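Side-chain contacts in prephenate dehydratase (Arthrobacter aurescens, PDB 3MWB), which probably converts prephenate to phenylpyruvate, with loss of carbon dioxide and water, in the biosynthesis of L-phenylalanine: residues A157-I160 against A161-P165; G13-T17 against F18-A22; H113-A116 against Q117-W121. All coordinates share one frame; numbering follows the deposited sequence.

Interaction 1 of 3, residues A157-I160 against A161-P165; sequences APLI and AAEQP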
ATOM      1  N   ALA A 157     -45.883   8.371   8.090  1.00 33.85           N
ATOM      2  CA  ALA A 157     -45.957   7.494   6.914  1.00 35.34           C
ATOM      3  C   ALA A 157     -47.375   7.370   6.356  1.00 35.86           C
ATOM      4  O   ALA A 157     -48.356   7.511   7.096  1.00 36.33           O
ATOM      5  CB  ALA A 157     -45.399   6.090   7.260  1.00 37.32           C
ATOM      6  N   PRO A 158     -47.498   7.123   5.038  1.00 36.56           N
ATOM      7  CA  PRO A 158     -48.814   6.787   4.498  1.00 37.92           C
ATOM      8  C   PRO A 158     -49.441   5.563   5.182  1.00 40.01           C
ATOM      9  O   PRO A 158     -50.662   5.508   5.313  1.00 40.58           O
ATOM     10  CB  PRO A 158     -48.521   6.499   3.019  1.00 38.97           C
ATOM     11  CG  PRO A 158     -47.366   7.381   2.712  1.00 37.11           C
ATOM     12  CD  PRO A 158     -46.510   7.336   3.963  1.00 36.19           C
ATOM     13  N   LEU A 159     -48.611   4.614   5.630  1.00 41.38           N
ATOM     14  CA  LEU A 159     -49.095   3.410   6.314  1.00 44.12           C
ATOM     15  C   LEU A 159     -50.096   3.737   7.425  1.00 43.79           C
ATOM     16  O   LEU A 159     -51.230   3.257   7.397  1.00 45.49           O
ATOM     17  CB  LEU A 159     -47.936   2.564   6.881  1.00 45.72           C
ATOM     18  CG  LEU A 159     -48.326   1.362   7.771  1.00 49.50           C
ATOM     19  CD1 LEU A 159     -49.278   0.392   7.051  1.00 52.10           C
ATOM     20  CD2 LEU A 159     -47.109   0.602   8.309  1.00 51.97           C
ATOM     21  N   ILE A 160     -49.676   4.557   8.387  1.00 41.85           N
ATOM     22  CA  ILE A 160     -50.489   4.807   9.574  1.00 42.35           C
ATOM     23  C   ILE A 160     -51.747   5.641   9.271  1.00 42.02           C
ATOM     24  O   ILE A 160     -52.791   5.476   9.933  1.00 43.33           O
ATOM     25  CB  ILE A 160     -49.642   5.349  10.771  1.00 42.08           C
ATOM     26  CG1 ILE A 160     -50.402   5.166  12.094  1.00 44.04           C
ATOM     27  CG2 ILE A 160     -49.176   6.791  10.527  1.00 37.82           C
ATOM     28  CD1 ILE A 160     -49.520   4.948  13.295  1.00 46.08           C
ATOM     29  N   ALA A 161     -51.658   6.507   8.260  1.00 39.90           N
ATOM     30  CA  ALA A 161     -52.824   7.237   7.803  1.00 40.13           C
ATOM     31  C   ALA A 161     -53.862   6.263   7.235  1.00 42.96           C
ATOM     32  O   ALA A 161     -55.030   6.347   7.594  1.00 44.68           O
ATOM     33  CB  ALA A 161     -52.452   8.294   6.786  1.00 38.31           C
ATOM     34  N   ALA A 162     -53.428   5.326   6.387  1.00 43.83           N
ATOM     35  CA  ALA A 162     -54.328   4.323   5.801  1.00 46.85           C
ATOM     36  C   ALA A 162     -54.972   3.393   6.836  1.00 49.39           C
ATOM     37  O   ALA A 162     -56.031   2.820   6.590  1.00 52.35           O
ATOM     38  CB  ALA A 162     -53.605   3.504   4.736  1.00 47.51           C
ATOM     39  N   GLU A 163     -54.328   3.230   7.988  1.00 48.94           N
ATOM     40  CA  GLU A 163     -54.817   2.273   8.983  1.00 51.53           C
ATOM     41  C   GLU A 163     -55.710   2.901  10.060  1.00 51.77           C
ATOM     42  O   GLU A 163     -56.564   2.223  10.625  1.00 54.82           O
ATOM     43  CB  GLU A 163     -53.658   1.489   9.615  1.00 51.97           C
ATOM     44  CG  GLU A 163     -52.950   0.547   8.642  1.00 53.50           C
ATOM     45  CD  GLU A 163     -51.875  -0.301   9.303  1.00 56.27           C
ATOM     46  OE1 GLU A 163     -51.008   0.263  10.006  1.00 54.29           O
ATOM     47  OE2 GLU A 163     -51.885  -1.537   9.107  1.00 60.21           O
ATOM     48  N   GLN A 164     -55.517   4.190  10.330  1.00 48.89           N
ATOM     49  CA  GLN A 164     -56.275   4.884  11.375  1.00 49.47           C
ATOM     50  C   GLN A 164     -57.417   5.732  10.806  1.00 49.85           C
ATOM     51  O   GLN A 164     -57.161   6.749  10.146  1.00 47.39           O
ATOM     52  CB  GLN A 164     -55.355   5.753  12.248  1.00 47.16           C
ATOM     53  CG  GLN A 164     -54.260   4.996  13.004  1.00 47.51           C
ATOM     54  CD  GLN A 164     -54.799   3.880  13.904  1.00 51.44           C
ATOM     55  OE1 GLN A 164     -55.819   4.043  14.580  1.00 53.58           O
ATOM     56  NE2 GLN A 164     -54.106   2.748  13.915  1.00 51.46           N
ATOM     57  N   PRO A 165     -58.680   5.328  11.076  1.00 53.09           N
ATOM     58  CA  PRO A 165     -59.852   6.066  10.567  1.00 54.34           C
ATOM     59  C   PRO A 165     -59.893   7.515  11.068  1.00 52.82           C
ATOM     60  O   PRO A 165     -60.270   8.425  10.322  1.00 51.96           O
ATOM     61  CB  PRO A 165     -61.050   5.270  11.110  1.00 59.00           C
ATOM     62  CG  PRO A 165     -60.489   3.938  11.544  1.00 60.06           C
ATOM     63  CD  PRO A 165     -59.071   4.195  11.938  1.00 56.26           C
TER
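Pro158 O accepts the N-H of Ala162 at 3.0 Å, an i to i+4 bond with an angle of 167° at the hydrogen. Two residues on, Ile160 O accepts Gln164 N (3.0 Å), while Glu163 N is shared between weak bonds to Leu159 O and Ile160 O. This splitting accompanies the loss of helical geometry at Gln164.

Side-chain packing follows the same spacing. Leu159 holds CG anti to the backbone N (chi1 173°), which carries CD1 along the helix to meet the carboxylate of Glu163 at OE1, 3.4 Å away; the other methyl, CD2, packs on helix 18-23. The methylenes of Glu163 pass over Leu159 O, with CG 3.4 Å from it. Ile160 lays CG1 across Gln164 CG at 4.0 Å, and its side chain is buried against Ala138, Ala141 and Met142 of helix 137-143. The Gln164 chain folds back at chi2 (-56°), and it too touches Met142.

The piece is a complete short helix, begun by Ala157 at the N-cap and packed between helix 18-23, helix 137-143 and strand 93-96 of the prephenate dehydratase domain, which shares the fold of periplasmic binding proteins; Ala161 in its last turn and Gln164 just beyond it bind magnesium, with Leu167, in a crystal structure of this protein, though no such ion is bound to this chain.

Interaction 2 of 3, residues G13-T17 against F18-A22; sequences GPQGT and FTEAA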
ATOM      1  N   GLY A  13     -40.296  -0.762  16.691  1.00 25.75           N
ATOM      2  CA  GLY A  13     -41.645  -0.237  16.796  1.00 25.94           C
ATOM      3  C   GLY A  13     -41.637   1.253  17.057  1.00 26.14           C
ATOM      4  O   GLY A  13     -40.567   1.884  17.051  1.00 25.00           O
ATOM      5  N   PRO A  14     -42.826   1.827  17.303  1.00 27.12           N
ATOM      6  CA  PRO A  14     -44.089   1.097  17.388  1.00 26.95           C
ATOM      7  C   PRO A  14     -44.683   0.740  16.010  1.00 27.03           C
ATOM      8  O   PRO A  14     -44.023   0.889  14.994  1.00 25.32           O
ATOM      9  CB  PRO A  14     -44.998   2.066  18.164  1.00 28.67           C
ATOM     10  CG  PRO A  14     -44.427   3.458  17.861  1.00 29.31           C
ATOM     11  CD  PRO A  14     -43.006   3.288  17.393  1.00 27.71           C
ATOM     12  N   GLN A  15     -45.921   0.248  15.989  1.00 28.49           N
ATOM     13  CA  GLN A  15     -46.588  -0.044  14.725  0.50 29.39           C
ATOM     14  C   GLN A  15     -46.811   1.256  13.929  1.00 30.25           C
ATOM     15  O   GLN A  15     -46.914   2.347  14.503  1.00 30.27           O
ATOM     16  CB  GLN A  15     -47.886  -0.845  14.951  0.50 30.82           C
ATOM     17  CG  GLN A  15     -47.625  -2.272  15.485  0.50 30.78           C
ATOM     18  CD  GLN A  15     -48.860  -3.177  15.523  0.50 33.63           C
ATOM     19  OE1 GLN A  15     -49.994  -2.716  15.379  0.50 34.68           O
ATOM     20  NE2 GLN A  15     -48.633  -4.482  15.723  0.50 32.83           N
ATOM     21  N   GLY A  16     -46.821   1.150  12.602  1.00 30.49           N
ATOM     22  CA  GLY A  16     -47.135   2.311  11.753  1.00 31.64           C
ATOM     23  C   GLY A  16     -45.970   3.213  11.386  1.00 31.25           C
ATOM     24  O   GLY A  16     -46.140   4.209  10.645  1.00 31.88           O
ATOM     25  N   THR A  17     -44.784   2.875  11.896  1.00 29.46           N
ATOM     26  CA  THR A  17     -43.552   3.576  11.517  1.00 29.41           C
ATOM     27  C   THR A  17     -43.134   3.230  10.088  1.00 29.72           C
ATOM     28  O   THR A  17     -43.675   2.311   9.462  1.00 29.17           O
ATOM     29  CB  THR A  17     -42.371   3.195  12.453  1.00 28.55           C
ATOM     30  OG1 THR A  17     -42.273   1.765  12.524  1.00 28.57           O
ATOM     31  CG2 THR A  17     -42.600   3.739  13.878  1.00 29.86           C
ATOM     32  N   PHE A  18     -42.148   3.968   9.577  1.00 29.50           N
ATOM     33  CA  PHE A  18     -41.510   3.612   8.321  1.00 30.34           C
ATOM     34  C   PHE A  18     -40.878   2.218   8.388  1.00 29.01           C
ATOM     35  O   PHE A  18     -40.892   1.475   7.410  1.00 30.29           O
ATOM     36  CB  PHE A  18     -40.476   4.686   7.934  1.00 30.48           C
ATOM     37  CG  PHE A  18     -41.105   5.936   7.428  1.00 33.10           C
ATOM     38  CD1 PHE A  18     -41.588   6.906   8.323  1.00 33.75           C
ATOM     39  CD2 PHE A  18     -41.293   6.122   6.058  1.00 35.80           C
ATOM     40  CE1 PHE A  18     -42.214   8.067   7.843  1.00 36.12           C
ATOM     41  CE2 PHE A  18     -41.913   7.275   5.569  1.00 38.29           C
ATOM     42  CZ  PHE A  18     -42.367   8.253   6.466  1.00 37.74           C
ATOM     43  N   THR A  19     -40.358   1.854   9.557  1.00 27.60           N
ATOM     44  CA  THR A  19     -39.815   0.505   9.746  1.00 26.51           C
ATOM     45  C   THR A  19     -40.859  -0.593   9.484  1.00 26.33           C
ATOM     46  O   THR A  19     -40.584  -1.523   8.727  1.00 27.17           O
ATOM     47  CB  THR A  19     -39.153   0.343  11.118  1.00 25.21           C
ATOM     48  OG1 THR A  19     -38.301   1.473  11.367  1.00 26.69           O
ATOM     49  CG2 THR A  19     -38.306  -0.914  11.165  1.00 24.77           C
ATOM     50  N   GLU A  20     -42.036  -0.494  10.091  1.00 48.28           N
ATOM     51  CA  GLU A  20     -43.075  -1.492   9.823  1.00 48.60           C
ATOM     52  C   GLU A  20     -43.423  -1.549   8.330  1.00 48.90           C
ATOM     53  O   GLU A  20     -43.463  -2.627   7.733  1.00 47.11           O
ATOM     54  CB  GLU A  20     -44.340  -1.258  10.648  1.00 51.31           C
ATOM     55  CG  GLU A  20     -45.432  -2.258  10.278  1.00 52.75           C
ATOM     56  CD  GLU A  20     -46.502  -2.447  11.335  1.00 55.28           C
ATOM     57  OE1 GLU A  20     -47.083  -1.450  11.826  1.00 56.21           O
ATOM     58  OE2 GLU A  20     -46.775  -3.622  11.648  1.00 55.49           O
ATOM     59  N   ALA A  21     -43.666  -0.376   7.742  1.00 50.59           N
ATOM     60  CA  ALA A  21     -43.953  -0.262   6.305  1.00 51.54           C
ATOM     61  C   ALA A  21     -42.953  -1.049   5.465  1.00 48.39           C
ATOM     62  O   ALA A  21     -43.331  -1.689   4.499  1.00 48.94           O
ATOM     63  CB  ALA A  21     -43.996   1.214   5.872  1.00 53.32           C
ATOM     64  N   ALA A  22     -41.686  -1.018   5.874  1.00 45.89           N
ATOM     65  CA  ALA A  22     -40.598  -1.739   5.202  1.00 43.69           C
ATOM     66  C   ALA A  22     -40.670  -3.255   5.382  1.00 42.53           C
ATOM     67  O   ALA A  22     -40.469  -4.002   4.435  1.00 42.40           O
ATOM     68  CB  ALA A  22     -39.254  -1.220   5.692  1.00 42.14           C
TER
HETATM   69  O   HOH W   1     -39.208   2.434  13.629  1.00 29.53           O
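Glu20 reaches back from the first turn of helix 18-23 to the loop before it, where its OE1 accepts the N-H of Gly16 at 2.7 Å. The donor comes to the anti side of the carboxylate, 18° out of its plane, and the bond bends to 149° at the hydrogen. The side chain leaves the helix stretched out (chi1 176°), and the acid group is carried as far as the turn, where OE1 also lies 3.3 Å from Gln15 CA. Thr17 supplies the other polar grip: its OG1 accepts a weak bond from Glu20 N (3.3 Å), and its carbonyl O takes a nearly straight bond from Ala21 N at 3.2 Å.

Thr17 is thus the N-cap of the helix, its hydroxyl meeting the N-H of Glu20 in the capping bond, and it also closes a type II turn from Pro14. Gly16 occupies the third position of that turn with a positive phi, where a side chain would be jammed against the carbonyl O of Gln15. A cis peptide bond precedes Pro14.

Around this first shell, a water bonds to Thr19 OG1 at 2.6 Å and more weakly to Thr17 OG1. Glu64 accepts the N-H of Phe18, another donor of the opening turn, and Phe18 meets the ring of Phe92. The second carboxylate oxygen of Glu20 has a long, weak ion pair with Arg34, and Thr17 packs on Ala138 of helix 137-143.

Interaction 3 of 3, residues H113-A116 against Q117-W121; sequences HAWA and QCRLW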
ATOM      1  N   HIS A 113     -36.026  13.776  12.575  1.00 34.19           N
ATOM      2  CA  HIS A 113     -35.529  13.370  11.255  1.00 33.10           C
ATOM      3  C   HIS A 113     -36.543  13.646  10.140  1.00 32.65           C
ATOM      4  O   HIS A 113     -36.168  14.021   9.030  1.00 32.68           O
ATOM      5  CB  HIS A 113     -35.155  11.886  11.273  1.00 32.84           C
ATOM      6  CG  HIS A 113     -33.976  11.572  12.148  1.00 33.26           C
ATOM      7  ND1 HIS A 113     -33.319  10.361  12.105  1.00 32.08           N
ATOM      8  CD2 HIS A 113     -33.324  12.322  13.073  1.00 34.72           C
ATOM      9  CE1 HIS A 113     -32.322  10.374  12.974  1.00 34.62           C
ATOM     10  NE2 HIS A 113     -32.301  11.551  13.575  1.00 32.01           N
ATOM     11  N   ALA A 114     -37.821  13.439  10.445  1.00 32.38           N
ATOM     12  CA  ALA A 114     -38.896  13.771   9.512  1.00 33.06           C
ATOM     13  C   ALA A 114     -39.029  15.293   9.355  1.00 32.93           C
ATOM     14  O   ALA A 114     -39.074  15.820   8.231  1.00 32.95           O
ATOM     15  CB  ALA A 114     -40.209  13.157   9.968  1.00 33.41           C
ATOM     16  N   TRP A 115     -39.069  15.992  10.485  1.00 33.90           N
ATOM     17  CA  TRP A 115     -39.186  17.444  10.482  1.00 35.51           C
ATOM     18  C   TRP A 115     -38.151  18.087   9.575  1.00 35.51           C
ATOM     19  O   TRP A 115     -38.505  18.884   8.705  1.00 36.17           O
ATOM     20  CB  TRP A 115     -39.065  18.018  11.900  1.00 37.64           C
ATOM     21  CG  TRP A 115     -39.212  19.514  11.923  1.00 40.23           C
ATOM     22  CD1 TRP A 115     -38.219  20.431  12.112  1.00 43.15           C
ATOM     23  CD2 TRP A 115     -40.416  20.263  11.705  1.00 42.86           C
ATOM     24  NE1 TRP A 115     -38.732  21.705  12.045  1.00 46.63           N
ATOM     25  CE2 TRP A 115     -40.078  21.633  11.792  1.00 46.23           C
ATOM     26  CE3 TRP A 115     -41.750  19.910  11.453  1.00 42.11           C
ATOM     27  CZ2 TRP A 115     -41.026  22.652  11.637  1.00 48.18           C
ATOM     28  CZ3 TRP A 115     -42.685  20.914  11.301  1.00 44.09           C
ATOM     29  CH2 TRP A 115     -42.322  22.273  11.402  1.00 47.42           C
ATOM     30  N   ALA A 116     -36.887  17.710   9.763  1.00 35.88           N
ATOM     31  CA  ALA A 116     -35.754  18.307   9.051  1.00 37.38           C
ATOM     32  C   ALA A 116     -35.831  18.128   7.531  1.00 37.09           C
ATOM     33  O   ALA A 116     -35.194  18.864   6.780  1.00 39.05           O
ATOM     34  CB  ALA A 116     -34.438  17.725   9.587  1.00 38.39           C
ATOM     35  N   GLN A 117     -36.602  17.137   7.088  1.00 35.34           N
ATOM     36  CA  GLN A 117     -36.751  16.854   5.660  1.00 35.97           C
ATOM     37  C   GLN A 117     -38.023  17.413   5.051  1.00 34.27           C
ATOM     38  O   GLN A 117     -38.256  17.198   3.873  1.00 35.22           O
ATOM     39  CB  GLN A 117     -36.806  15.356   5.419  1.00 36.80           C
ATOM     40  CG  GLN A 117     -35.554  14.601   5.700  1.00 39.20           C
ATOM     41  CD  GLN A 117     -35.744  13.166   5.331  1.00 40.78           C
ATOM     42  OE1 GLN A 117     -35.925  12.836   4.157  1.00 43.32           O
ATOM     43  NE2 GLN A 117     -35.734  12.297   6.330  1.00 40.69           N
ATOM     44  N   CYS A 118     -38.867  18.056   5.852  1.00 32.43           N
ATOM     45  CA  CYS A 118     -40.124  18.614   5.357  1.00 31.41           C
ATOM     46  C   CYS A 118     -40.160  20.132   5.436  1.00 32.15           C
ATOM     47  O   CYS A 118     -41.216  20.741   5.282  1.00 31.66           O
ATOM     48  CB  CYS A 118     -41.315  18.016   6.113  1.00 31.15           C
ATOM     49  SG  CYS A 118     -41.559  16.275   5.740  1.00 30.23           S
ATOM     50  N   ARG A 119     -38.991  20.728   5.645  1.00 33.99           N
ATOM     51  CA  ARG A 119     -38.847  22.174   5.775  1.00 36.60           C
ATOM     52  C   ARG A 119     -39.461  22.998   4.657  1.00 36.71           C
ATOM     53  O   ARG A 119     -40.125  23.997   4.933  1.00 37.98           O
ATOM     54  CB  ARG A 119     -37.367  22.553   5.955  1.00 39.76           C
ATOM     55  CG  ARG A 119     -36.767  22.040   7.272  1.00 41.65           C
ATOM     56  CD  ARG A 119     -37.690  22.369   8.459  1.00 44.12           C
ATOM     57  NE  ARG A 119     -37.980  23.796   8.499  1.00 49.19           N
ATOM     58  CZ  ARG A 119     -37.153  24.723   8.983  1.00 55.42           C
ATOM     59  NH1 ARG A 119     -35.981  24.373   9.514  1.00 57.21           N
ATOM     60  NH2 ARG A 119     -37.505  26.005   8.952  1.00 58.04           N
ATOM     61  N   LEU A 120     -39.242  22.590   3.408  1.00 36.64           N
ATOM     62  CA  LEU A 120     -39.623  23.412   2.252  1.00 37.25           C
ATOM     63  C   LEU A 120     -41.127  23.646   2.210  1.00 35.14           C
ATOM     64  O   LEU A 120     -41.590  24.789   2.169  1.00 35.46           O
ATOM     65  CB  LEU A 120     -39.155  22.784   0.936  1.00 38.34           C
ATOM     66  CG  LEU A 120     -37.660  22.810   0.634  1.00 42.60           C
ATOM     67  CD1 LEU A 120     -37.333  21.870  -0.534  1.00 44.71           C
ATOM     68  CD2 LEU A 120     -37.171  24.233   0.366  1.00 46.90           C
ATOM     69  N   TRP A 121     -41.872  22.547   2.230  1.00 33.22           N
ATOM     70  CA  TRP A 121     -43.322  22.577   2.244  1.00 32.12           C
ATOM     71  C   TRP A 121     -43.867  23.290   3.485  1.00 32.17           C
ATOM     72  O   TRP A 121     -44.718  24.169   3.372  1.00 32.79           O
ATOM     73  CB  TRP A 121     -43.855  21.148   2.170  1.00 32.05           C
ATOM     74  CG  TRP A 121     -45.296  21.085   1.854  1.00 33.66           C
ATOM     75  CD1 TRP A 121     -45.858  20.924   0.621  1.00 34.13           C
ATOM     76  CD2 TRP A 121     -46.379  21.198   2.779  1.00 34.45           C
ATOM     77  NE1 TRP A 121     -47.226  20.916   0.726  1.00 35.03           N
ATOM     78  CE2 TRP A 121     -47.571  21.088   2.039  1.00 35.60           C
ATOM     79  CE3 TRP A 121     -46.456  21.379   4.166  1.00 36.22           C
ATOM     80  CZ2 TRP A 121     -48.828  21.152   2.636  1.00 37.81           C
ATOM     81  CZ3 TRP A 121     -47.707  21.445   4.756  1.00 38.50           C
ATOM     82  CH2 TRP A 121     -48.873  21.333   3.991  1.00 38.30           C
TER
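Ala114 O receives the backbone N-H of Gln117 at 3.0 Å, and Trp115 O receives that of Cys118 at the same length, as the chain tightens from the helix into a turn. A third bond comes from a side chain: Gln117 NE2 gives a hydrogen to His113 O at 3.2 Å, from above the carbonyl plane. Its chain runs back along the backbone, CG anti to its own carbonyl carbon (chi1 -67°), and CG itself passes 3.4 Å from His113 O. With an alanine in place of Gln117, His113 O would probably be left without this side-chain donor and without the CG contact beside it.

Residues Trp115 to Cys118 form a type I beta turn that links helix 112-115 to helix 119-125, with Cys118 as the N-cap of the second. Asp176 serves that helix's opening turn, accepting from Leu120 N and, more weakly, from Arg119 N.

Across this junction Arg119 CD lies over the indole of Trp115. It sits 3.7 Å above the ring plane, offset toward the rim and nearest to NE1 (3.8 Å), in a CH-pi contact with the five-membered ring. The bends at chi2 and chi3 lead on to a guanidinium whose plane is 16° from that of the ring, and its NH2 forms a salt bridge with Asp123 one turn along the helix. Trp115 also stacks with Tyr131 and packs on Ile108 and Ile155 of the neighbouring sheet, while the second subunit brings its Asn39 against Trp115 and its Thr42 against Arg119.

Overall arrangement
Each interaction shows how a short helix is begun, ended or joined to another within the dehydratase domain. Interaction 2 is largely buried; there a hydroxyl caps the helix and a carboxylate ties it to the turn before it. Interaction 1 is more exposed and rests on main-chain bonds with aliphatic packing. These two touch directly: Leu159 CD2 lies 3.6 Å from Ala21 N, and both pack against helix 137-143. Interaction 3 touches neither, its nearest atoms being about 6 Å from interaction 2 and about 8 Å from interaction 1, although Phe92 packs against both interactions 2 and 3. It alone has a CH-pi contact between its segments, and among the three it alone meets another subunit.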